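Cupin 2, conserved barrel domain protein (PDB 3ES1) is of unknown function but adopts a cupin-like beta-barrel fold and assembles as a pair of subunits. Local coordinates at residues G43-V56 with G77-E91. Numbering follows the deposited sequence.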
loop_
_atom_site.group_PDB
_atom_site.type_symbol
_atom_site.label_atom_id
_atom_site.label_comp_id
_atom_site.label_asym_id
_atom_site.label_seq_id
_atom_site.Cartn_x
_atom_site.Cartn_y
_atom_site.Cartn_z
ATOM N N GLY A 43 12.112 19.649 9.071
ATOM C CA GLY A 43 11.166 19.639 10.185
ATOM C C GLY A 43 9.695 19.596 9.783
ATOM O O GLY A 43 8.831 19.740 10.603
ATOM N N ASP A 44 9.424 19.375 8.513
ATOM C CA ASP A 44 8.039 19.327 7.996
ATOM C C ASP A 44 7.319 17.992 8.179
ATOM O O ASP A 44 6.095 17.953 8.228
ATOM C CB ASP A 44 8.010 19.724 6.529
ATOM C CG ASP A 44 8.478 21.185 6.316
ATOM O OD1 ASP A 44 8.071 22.035 7.104
ATOM O OD2 ASP A 44 9.249 21.442 5.402
ATOM N N ALA A 45 8.111 16.930 8.246
ATOM C CA ALA A 45 7.617 15.532 8.265
ATOM C C ALA A 45 8.583 14.606 9.024
ATOM O O ALA A 45 9.767 14.905 9.200
ATOM C CB ALA A 45 7.363 14.976 6.814
ATOM N N SER A 46 8.002 13.538 9.553
ATOM C CA SER A 46 8.747 12.484 10.251
ATOM C C SER A 46 8.412 11.195 9.471
ATOM O O SER A 46 7.250 10.914 9.194
ATOM C CB SER A 46 8.269 12.460 11.691
ATOM O OG SER A 46 8.976 11.550 12.479
ATOM N N PHE A 47 9.426 10.458 9.054
ATOM C CA PHE A 47 9.207 9.329 8.132
ATOM C C PHE A 47 9.869 8.005 8.527
ATOM O O PHE A 47 10.776 7.955 9.347
ATOM C CB PHE A 47 9.617 9.731 6.699
ATOM C CG PHE A 47 11.039 9.417 6.355
ATOM C CD1 PHE A 47 12.089 10.088 6.948
ATOM C CD2 PHE A 47 11.320 8.447 5.431
ATOM C CE1 PHE A 47 13.393 9.751 6.630
ATOM C CE2 PHE A 47 12.607 8.118 5.115
ATOM C CZ PHE A 47 13.639 8.769 5.683
ATOM N N LEU A 48 9.355 6.914 7.915
ATOM C CA LEU A 48 9.961 5.591 8.033
ATOM C C LEU A 48 9.851 4.806 6.778
ATOM O O LEU A 48 8.741 4.526 6.333
ATOM C CB LEU A 48 9.315 4.789 9.182
ATOM C CG LEU A 48 9.730 3.346 9.504
ATOM C CD1 LEU A 48 11.201 3.258 9.997
ATOM C CD2 LEU A 48 8.783 2.680 10.532
ATOM N N LEU A 49 11.008 4.420 6.223
ATOM C CA LEU A 49 11.065 3.406 5.134
ATOM C C LEU A 49 10.716 2.038 5.677
ATOM O O LEU A 49 11.236 1.611 6.700
ATOM C CB LEU A 49 12.460 3.394 4.501
ATOM C CG LEU A 49 12.692 2.462 3.343
ATOM C CD1 LEU A 49 11.655 2.691 2.255
ATOM C CD2 LEU A 49 14.116 2.572 2.867
ATOM N N VAL A 50 9.830 1.337 4.985
ATOM C CA VAL A 50 9.397 0.033 5.450
ATOM C C VAL A 50 9.972 -1.107 4.606
ATOM O O VAL A 50 10.480 -2.063 5.149
ATOM C CB VAL A 50 7.854 -0.013 5.565
ATOM C CG1 VAL A 50 7.384 -1.416 5.830
ATOM C CG2 VAL A 50 7.439 0.945 6.751
ATOM N N TRP A 51 9.886 -0.959 3.293
ATOM C CA TRP A 51 10.367 -1.957 2.331
ATOM C C TRP A 51 10.572 -1.326 0.962
ATOM O O TRP A 51 9.978 -0.285 0.637
ATOM C CB TRP A 51 9.365 -3.150 2.217
ATOM C CG TRP A 51 9.978 -4.447 1.702
ATOM C CD1 TRP A 51 9.948 -4.911 0.435
ATOM C CD2 TRP A 51 10.773 -5.381 2.446
ATOM N NE1 TRP A 51 10.660 -6.072 0.325
ATOM C CE2 TRP A 51 11.170 -6.397 1.550
ATOM C CE3 TRP A 51 11.197 -5.453 3.779
ATOM C CZ2 TRP A 51 11.972 -7.475 1.954
ATOM C CZ3 TRP A 51 11.946 -6.500 4.174
ATOM C CH2 TRP A 51 12.344 -7.506 3.270
ATOM N N THR A 52 11.394 -2.016 0.189
ATOM C CA THR A 52 11.648 -1.742 -1.228
ATOM C C THR A 52 11.871 -3.023 -1.986
ATOM O O THR A 52 12.345 -4.012 -1.428
ATOM C CB THR A 52 12.904 -0.894 -1.440
ATOM O OG1 THR A 52 14.066 -1.625 -1.047
ATOM C CG2 THR A 52 12.804 0.416 -0.652
ATOM N N THR A 53 11.555 -3.008 -3.268
ATOM C CA THR A 53 11.979 -4.092 -4.184
ATOM C C THR A 53 12.802 -3.455 -5.293
ATOM O O THR A 53 12.495 -2.334 -5.730
ATOM C CB THR A 53 10.738 -4.860 -4.736
ATOM O OG1 THR A 53 9.975 -4.013 -5.591
ATOM C CG2 THR A 53 9.870 -5.336 -3.591
ATOM N N ALA A 54 13.864 -4.138 -5.721
ATOM C CA ALA A 54 14.807 -3.547 -6.683
ATOM C C ALA A 54 14.126 -3.421 -8.036
ATOM O O ALA A 54 14.418 -2.519 -8.798
ATOM C CB ALA A 54 16.125 -4.374 -6.793
ATOM N N THR A 55 13.184 -4.328 -8.282
ATOM C CA THR A 55 12.438 -4.393 -9.538
ATOM C C THR A 55 10.955 -4.591 -9.274
ATOM O O THR A 55 10.552 -5.019 -8.174
ATOM C CB THR A 55 12.908 -5.569 -10.414
ATOM O OG1 THR A 55 12.662 -6.808 -9.743
ATOM C CG2 THR A 55 14.444 -5.458 -10.719
ATOM N N VAL A 56 10.165 -4.247 -10.286
ATOM C CA VAL A 56 8.817 -4.757 -10.427
ATOM C C VAL A 56 8.689 -5.372 -11.844
ATOM O O VAL A 56 9.065 -4.701 -12.816
ATOM C CB VAL A 56 7.714 -3.660 -10.142
ATOM C CG1 VAL A 56 7.735 -3.227 -8.667
ATOM C CG2 VAL A 56 7.820 -2.444 -11.067
ATOM N N GLY A 77 12.581 3.379 -9.608
ATOM C CA GLY A 77 12.580 1.978 -10.051
ATOM C C GLY A 77 12.048 1.036 -8.975
ATOM O O GLY A 77 12.128 1.328 -7.795
ATOM N N GLY A 78 11.475 -0.081 -9.387
ATOM C CA GLY A 78 10.930 -1.046 -8.435
ATOM C C GLY A 78 9.759 -0.524 -7.618
ATOM O O GLY A 78 8.913 0.204 -8.115
ATOM N N SER A 79 9.694 -0.937 -6.360
ATOM C CA SER A 79 8.668 -0.440 -5.438
ATOM C C SER A 79 9.235 -0.019 -4.123
ATOM O O SER A 79 10.315 -0.436 -3.702
ATOM C CB SER A 79 7.522 -1.453 -5.214
ATOM O OG SER A 79 7.867 -2.542 -4.365
ATOM N N VAL A 80 8.465 0.842 -3.493
ATOM C CA VAL A 80 8.791 1.447 -2.173
ATOM C C VAL A 80 7.530 1.513 -1.311
ATOM O O VAL A 80 6.463 1.932 -1.776
ATOM C CB VAL A 80 9.362 2.893 -2.302
ATOM C CG1 VAL A 80 9.615 3.503 -0.925
ATOM C CG2 VAL A 80 10.686 2.907 -3.084
ATOM N N ILE A 81 7.634 1.085 -0.067
ATOM C CA ILE A 81 6.587 1.423 0.918
ATOM C C ILE A 81 7.249 2.157 2.066
ATOM O O ILE A 81 8.205 1.685 2.652
ATOM C CB ILE A 81 5.719 0.193 1.405
ATOM C CG1 ILE A 81 4.641 0.617 2.444
ATOM C CG2 ILE A 81 6.591 -0.935 1.959
ATOM C CD1 ILE A 81 3.550 -0.435 2.693
ATOM N N ARG A 82 6.740 3.358 2.338
ATOM C CA ARG A 82 7.181 4.140 3.490
ATOM C C ARG A 82 6.001 4.781 4.184
ATOM O O ARG A 82 4.914 4.956 3.591
ATOM C CB ARG A 82 8.231 5.187 3.052
ATOM C CG ARG A 82 7.691 6.232 2.135
ATOM C CD ARG A 82 8.723 7.287 1.842
ATOM N NE ARG A 82 8.252 8.088 0.735
ATOM C CZ ARG A 82 8.791 8.089 -0.476
ATOM N NH1 ARG A 82 9.874 7.393 -0.733
ATOM N NH2 ARG A 82 8.260 8.857 -1.407
ATOM N N VAL A 83 6.224 5.127 5.454
ATOM C CA VAL A 83 5.283 5.856 6.269
ATOM C C VAL A 83 5.769 7.310 6.464
ATOM O O VAL A 83 6.923 7.566 6.856
ATOM C CB VAL A 83 5.057 5.147 7.637
ATOM C CG1 VAL A 83 4.134 5.984 8.525
ATOM C CG2 VAL A 83 4.555 3.719 7.472
ATOM N N VAL A 84 4.887 8.238 6.144
ATOM C CA VAL A 84 5.183 9.708 6.253
ATOM C C VAL A 84 4.181 10.367 7.187
ATOM O O VAL A 84 2.958 10.273 7.004
ATOM C CB VAL A 84 5.227 10.451 4.871
ATOM C CG1 VAL A 84 5.573 11.937 5.035
ATOM C CG2 VAL A 84 6.272 9.801 3.957
ATOM N N ASP A 85 4.726 11.009 8.213
ATOM C CA ASP A 85 3.913 11.790 9.171
ATOM C C ASP A 85 4.111 13.243 8.867
ATOM O O ASP A 85 5.175 13.811 9.124
ATOM C CB ASP A 85 4.329 11.538 10.610
ATOM C CG ASP A 85 4.163 10.085 11.045
ATOM O OD1 ASP A 85 3.518 9.275 10.340
ATOM O OD2 ASP A 85 4.651 9.763 12.147
HETATM N N MSE A 86 3.060 13.831 8.308
HETATM C CA MSE A 86 3.022 15.258 7.970
HETATM C C MSE A 86 2.668 16.011 9.245
HETATM O O MSE A 86 1.664 15.719 9.903
HETATM C CB MSE A 86 1.986 15.568 6.878
HETATM C CG MSE A 86 2.244 14.963 5.476
HETATM SE SE MSE A 86 3.985 15.369 4.726
HETATM C CE MSE A 86 3.806 17.177 4.103
ATOM N N LEU A 87 3.519 16.962 9.604
ATOM C CA LEU A 87 3.337 17.718 10.862
ATOM C C LEU A 87 2.342 18.866 10.704
ATOM O O LEU A 87 2.126 19.358 9.592
ATOM C CB LEU A 87 4.688 18.209 11.422
ATOM C CG LEU A 87 5.528 17.240 12.304
ATOM C CD1 LEU A 87 5.643 15.878 11.798
ATOM C CD2 LEU A 87 6.899 17.749 12.554
ATOM N N PRO A 88 1.690 19.269 11.814
ATOM C CA PRO A 88 0.637 20.294 11.682
ATOM C C PRO A 88 1.178 21.609 11.133
ATOM O O PRO A 88 2.233 22.053 11.541
ATOM C CB PRO A 88 0.111 20.471 13.117
ATOM C CG PRO A 88 0.862 19.627 13.959
ATOM C CD PRO A 88 1.738 18.707 13.165
ATOM N N GLY A 89 0.444 22.210 10.209
ATOM C CA GLY A 89 0.844 23.475 9.600
ATOM C C GLY A 89 1.991 23.394 8.614
ATOM O O GLY A 89 2.579 24.401 8.225
ATOM N N LYS A 90 2.347 22.176 8.234
ATOM C CA LYS A 90 3.478 21.941 7.328
ATOM C C LYS A 90 3.021 21.411 5.993
ATOM O O LYS A 90 1.928 20.829 5.855
ATOM C CB LYS A 90 4.470 20.931 7.936
ATOM C CG LYS A 90 5.018 21.259 9.344
ATOM C CD LYS A 90 5.710 22.612 9.428
ATOM C CE LYS A 90 6.569 22.735 10.684
ATOM N NZ LYS A 90 7.131 24.087 10.803
ATOM N N GLU A 91 3.884 21.602 5.015
ATOM C CA GLU A 91 3.647 21.052 3.689
ATOM C C GLU A 91 4.918 20.524 3.039
ATOM O O GLU A 91 6.017 20.952 3.344
ATOM C CB GLU A 91 2.997 22.101 2.800
ATOM C CG GLU A 91 3.859 23.302 2.582
ATOM C CD GLU A 91 3.139 24.361 1.804
ATOM O OE1 GLU A 91 2.190 24.949 2.362
ATOM O OE2 GLU A 91 3.521 24.578 0.636
HETATM O O HOH W 1 6.134 23.535 5.670
HETATM O O HOH W 2 8.412 21.684 2.605
HETATM O O HOH W 3 9.415 23.019 9.208
#
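S46 and D85 exchange two backbone hydrogen bonds, S46 N to D85 O (2.9 Å) and D85 N to S46 O (2.7 Å), and L48 with V83 and T53 with S79 repeat the pattern. Strands 45-53 and 79-86 run as antiparallel neighbours in the large sheet of this cupin-like fold. A classic beta bulge interrupts the register: I81 O accepts from both V50 N (2.9 Å) and W51 N (3.2 Å), each donor in the carbonyl plane. I81 CG2 lies 3.6 Å from W51 CB.

At one end, T53 OG1 lies 2.8 Å from S79 OG and gives its proton to T55 O. Its chi1 of 67° sets OG1 between backbone N and carbonyl carbon, where S79 N reaches it weakly; S79 OG hydrogen-bonds to Y102 OH of the second subunit. A valine in place of T53 would probably leave T55 O without this donor and S79 OG without its neighbouring oxygen.

At the other end, where L87 N donates to D44 O (3.1 Å), D44 and K90 stop short of a salt bridge, OD1 to NZ being 4.3 Å; a water joins them, and two more tie the carboxylate to the backbone of E91, while OD2 also hydrogen-bonds to S42. The D85 carboxylate turns elsewhere, to R146, S9 and T37. Backbone bonds set the register throughout, and hydroxyls at one end and waters at the other add to them.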